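Phosphatase YwpJ (Bacillus subtilis, PDB 1NRW) removes phosphate from phosphorylated five- and six-carbon sugars and nucleoside monophosphates in vitro, and to a lesser extent from flavin mononucleotide, with magnesium as cofactor. Local coordinates at residues S23-A29 / H278-M284. Residues are numbered along the deposited sequence; the frame is centred on the assembly and turned at random.
Sequences SLENENA and HGVAHMM
Ser-23 lies against the imidazole of His-278, with CB of Ser-23 3.5 Å from NE2 of that ring. It is also the N-cap of helix 24-35, where its OG accepts from the backbone N of Asn-26, although the position of OG is less certain. Glu-25 lies over one face of the same imidazole. Its chain bends at chi2, which folds the carboxylate back above the ring. The carboxylate and ring planes are 17° apart and stacked. OE1 of Glu-25 sits 3.3 Å from NE2 of His-278, but the angle is too poor for a hydrogen bond. Lower in the chain, CB of Glu-25 makes a CH-pi contact, 4.0 Å from the centroid of the His-278 ring. His-278 itself occupies the N-cap position of helix 279-286.

Both helices belong to the core domain of the HAD fold. The axes of the short segments 24-29 and 279-284 come within 8.2 Å and cross at 38°. Helix 279-286 also rests on the central strand 6-10 through Val-280, Met-283 and Met-284. That strand ends at Asp-10, the nucleophile by similarity and a ligand of the bound calcium.

Asn-26 is buried and carries the polar link between the helices. OD1 of Asn-26 accepts from the backbone N of Ala-281 at 3.1 Å. The bond is bent, 136° at the hydrogen, and the donor stands above the carbonyl plane. ND2 of Asn-26 donates to a water at 2.9 Å, which also accepts a longer bond from the backbone N of Val-280. A second bond from ND2, to the carbonyl O of Leu-15, helps fix the amide's orientation. The OD1 bond joins the first turns of both helices. One turn on, Ala-29 gives the contact a small apolar end. CB of Ala-29 touches CB of Ala-281 at 3.7 Å and meets CG of selenomethionine Met-284 at 4.0 Å.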
loop_
_atom_site.group_PDB
_atom_site.type_symbol
_atom_site.label_atom_id
_atom_site.label_comp_id
_atom_site.label_asym_id
_atom_site.label_seq_id
_atom_site.Cartn_x
_atom_site.Cartn_y
_atom_site.Cartn_z
ATOM N N SER A 23 7.200 -7.999 -13.741
ATOM C CA SER A 23 8.030 -8.791 -14.645
ATOM C C SER A 23 7.266 -9.936 -15.287
ATOM O O SER A 23 6.221 -10.357 -14.788
ATOM C CB SER A 23 9.237 -9.359 -13.897
ATOM O OG SER A 23 8.837 -10.335 -12.950
ATOM N N LEU A 24 7.784 -10.443 -16.401
ATOM C CA LEU A 24 7.131 -11.562 -17.057
ATOM C C LEU A 24 7.074 -12.729 -16.076
ATOM O O LEU A 24 6.069 -13.437 -15.998
ATOM C CB LEU A 24 7.898 -11.981 -18.318
ATOM C CG LEU A 24 8.049 -10.957 -19.446
ATOM C CD1 LEU A 24 8.668 -11.643 -20.655
ATOM C CD2 LEU A 24 6.694 -10.375 -19.818
ATOM N N GLU A 25 8.155 -12.916 -15.317
ATOM C CA GLU A 25 8.223 -14.002 -14.343
ATOM C C GLU A 25 7.148 -13.879 -13.271
ATOM O O GLU A 25 6.493 -14.867 -12.915
ATOM C CB GLU A 25 9.602 -14.049 -13.668
ATOM C CG GLU A 25 10.714 -14.584 -14.556
ATOM C CD GLU A 25 11.385 -13.522 -15.405
ATOM O OE1 GLU A 25 10.821 -12.416 -15.571
ATOM O OE2 GLU A 25 12.490 -13.802 -15.920
ATOM N N ASN A 26 6.970 -12.668 -12.749
ATOM C CA ASN A 26 5.953 -12.452 -11.728
ATOM C C ASN A 26 4.548 -12.596 -12.293
ATOM O O ASN A 26 3.666 -13.150 -11.632
ATOM C CB ASN A 26 6.120 -11.078 -11.074
ATOM C CG ASN A 26 7.176 -11.079 -9.974
ATOM O OD1 ASN A 26 7.808 -12.101 -9.695
ATOM N ND2 ASN A 26 7.365 -9.929 -9.344
ATOM N N GLU A 27 4.329 -12.115 -13.514
ATOM C CA GLU A 27 3.007 -12.242 -14.112
ATOM C C GLU A 27 2.684 -13.720 -14.286
ATOM O O GLU A 27 1.586 -14.159 -13.958
ATOM C CB GLU A 27 2.925 -11.544 -15.475
ATOM C CG GLU A 27 1.499 -11.529 -16.025
ATOM C CD GLU A 27 1.391 -10.968 -17.430
ATOM O OE1 GLU A 27 2.331 -10.281 -17.878
ATOM O OE2 GLU A 27 0.354 -11.211 -18.083
ATOM N N ASN A 28 3.641 -14.484 -14.807
ATOM C CA ASN A 28 3.434 -15.915 -14.998
ATOM C C ASN A 28 3.163 -16.613 -13.669
ATOM O O ASN A 28 2.303 -17.490 -13.589
ATOM C CB ASN A 28 4.651 -16.556 -15.681
ATOM C CG ASN A 28 4.746 -16.206 -17.160
ATOM O OD1 ASN A 28 3.755 -16.264 -17.890
ATOM N ND2 ASN A 28 5.948 -15.857 -17.612
ATOM N N ALA A 29 3.893 -16.222 -12.625
ATOM C CA ALA A 29 3.710 -16.824 -11.304
ATOM C C ALA A 29 2.310 -16.547 -10.756
ATOM O O ALA A 29 1.689 -17.427 -10.153
ATOM C CB ALA A 29 4.774 -16.302 -10.332
ATOM N N HIS A 278 12.707 -11.052 -9.061
ATOM C CA HIS A 278 11.449 -11.795 -9.101
ATOM C C HIS A 278 11.161 -12.602 -7.842
ATOM O O HIS A 278 10.748 -13.765 -7.917
ATOM C CB HIS A 278 11.436 -12.707 -10.333
ATOM C CG HIS A 278 11.956 -12.040 -11.567
ATOM N ND1 HIS A 278 13.078 -12.480 -12.238
ATOM C CD2 HIS A 278 11.553 -10.918 -12.206
ATOM C CE1 HIS A 278 13.346 -11.654 -13.234
ATOM N NE2 HIS A 278 12.436 -10.697 -13.238
ATOM N N GLY A 279 11.355 -11.967 -6.690
ATOM C CA GLY A 279 11.110 -12.627 -5.418
ATOM C C GLY A 279 9.715 -13.214 -5.284
ATOM O O GLY A 279 9.534 -14.284 -4.702
ATOM N N VAL A 280 8.710 -12.523 -5.810
ATOM C CA VAL A 280 7.353 -13.043 -5.716
ATOM C C VAL A 280 7.245 -14.373 -6.467
ATOM O O VAL A 280 6.666 -15.334 -5.954
ATOM C CB VAL A 280 6.322 -12.022 -6.257
ATOM C CG1 VAL A 280 4.946 -12.651 -6.310
ATOM C CG2 VAL A 280 6.295 -10.793 -5.336
ATOM N N ALA A 281 7.808 -14.438 -7.670
ATOM C CA ALA A 281 7.776 -15.682 -8.437
ATOM C C ALA A 281 8.559 -16.774 -7.689
ATOM O O ALA A 281 8.107 -17.921 -7.596
ATOM C CB ALA A 281 8.370 -15.465 -9.825
ATOM N N HIS A 282 9.724 -16.416 -7.149
ATOM C CA HIS A 282 10.539 -17.383 -6.409
ATOM C C HIS A 282 9.751 -17.959 -5.239
ATOM O O HIS A 282 9.789 -19.163 -4.987
ATOM C CB HIS A 282 11.837 -16.738 -5.897
ATOM C CG HIS A 282 12.615 -17.614 -4.961
ATOM N ND1 HIS A 282 12.409 -17.616 -3.599
ATOM C CD2 HIS A 282 13.564 -18.552 -5.199
ATOM C CE1 HIS A 282 13.198 -18.516 -3.036
ATOM N NE2 HIS A 282 13.910 -19.098 -3.986
HETATM N N MSE A 283 9.033 -17.101 -4.522
HETATM C CA MSE A 283 8.238 -17.569 -3.396
HETATM C C MSE A 283 7.178 -18.565 -3.869
HETATM O O MSE A 283 6.988 -19.619 -3.268
HETATM C CB MSE A 283 7.548 -16.399 -2.705
HETATM C CG MSE A 283 6.542 -16.844 -1.663
HETATM SE SE MSE A 283 5.358 -15.412 -1.198
HETATM C CE MSE A 283 4.531 -15.154 -2.922
HETATM N N MSE A 284 6.482 -18.220 -4.948
HETATM C CA MSE A 284 5.439 -19.089 -5.486
HETATM C C MSE A 284 5.927 -20.487 -5.830
HETATM O O MSE A 284 5.254 -21.480 -5.547
HETATM C CB MSE A 284 4.830 -18.468 -6.747
HETATM C CG MSE A 284 4.037 -17.214 -6.489
HETATM SE SE MSE A 284 2.468 -17.624 -5.471
HETATM C CE MSE A 284 3.264 -17.741 -3.730
HETATM O O HOH W 1 9.237 -9.597 -7.124
#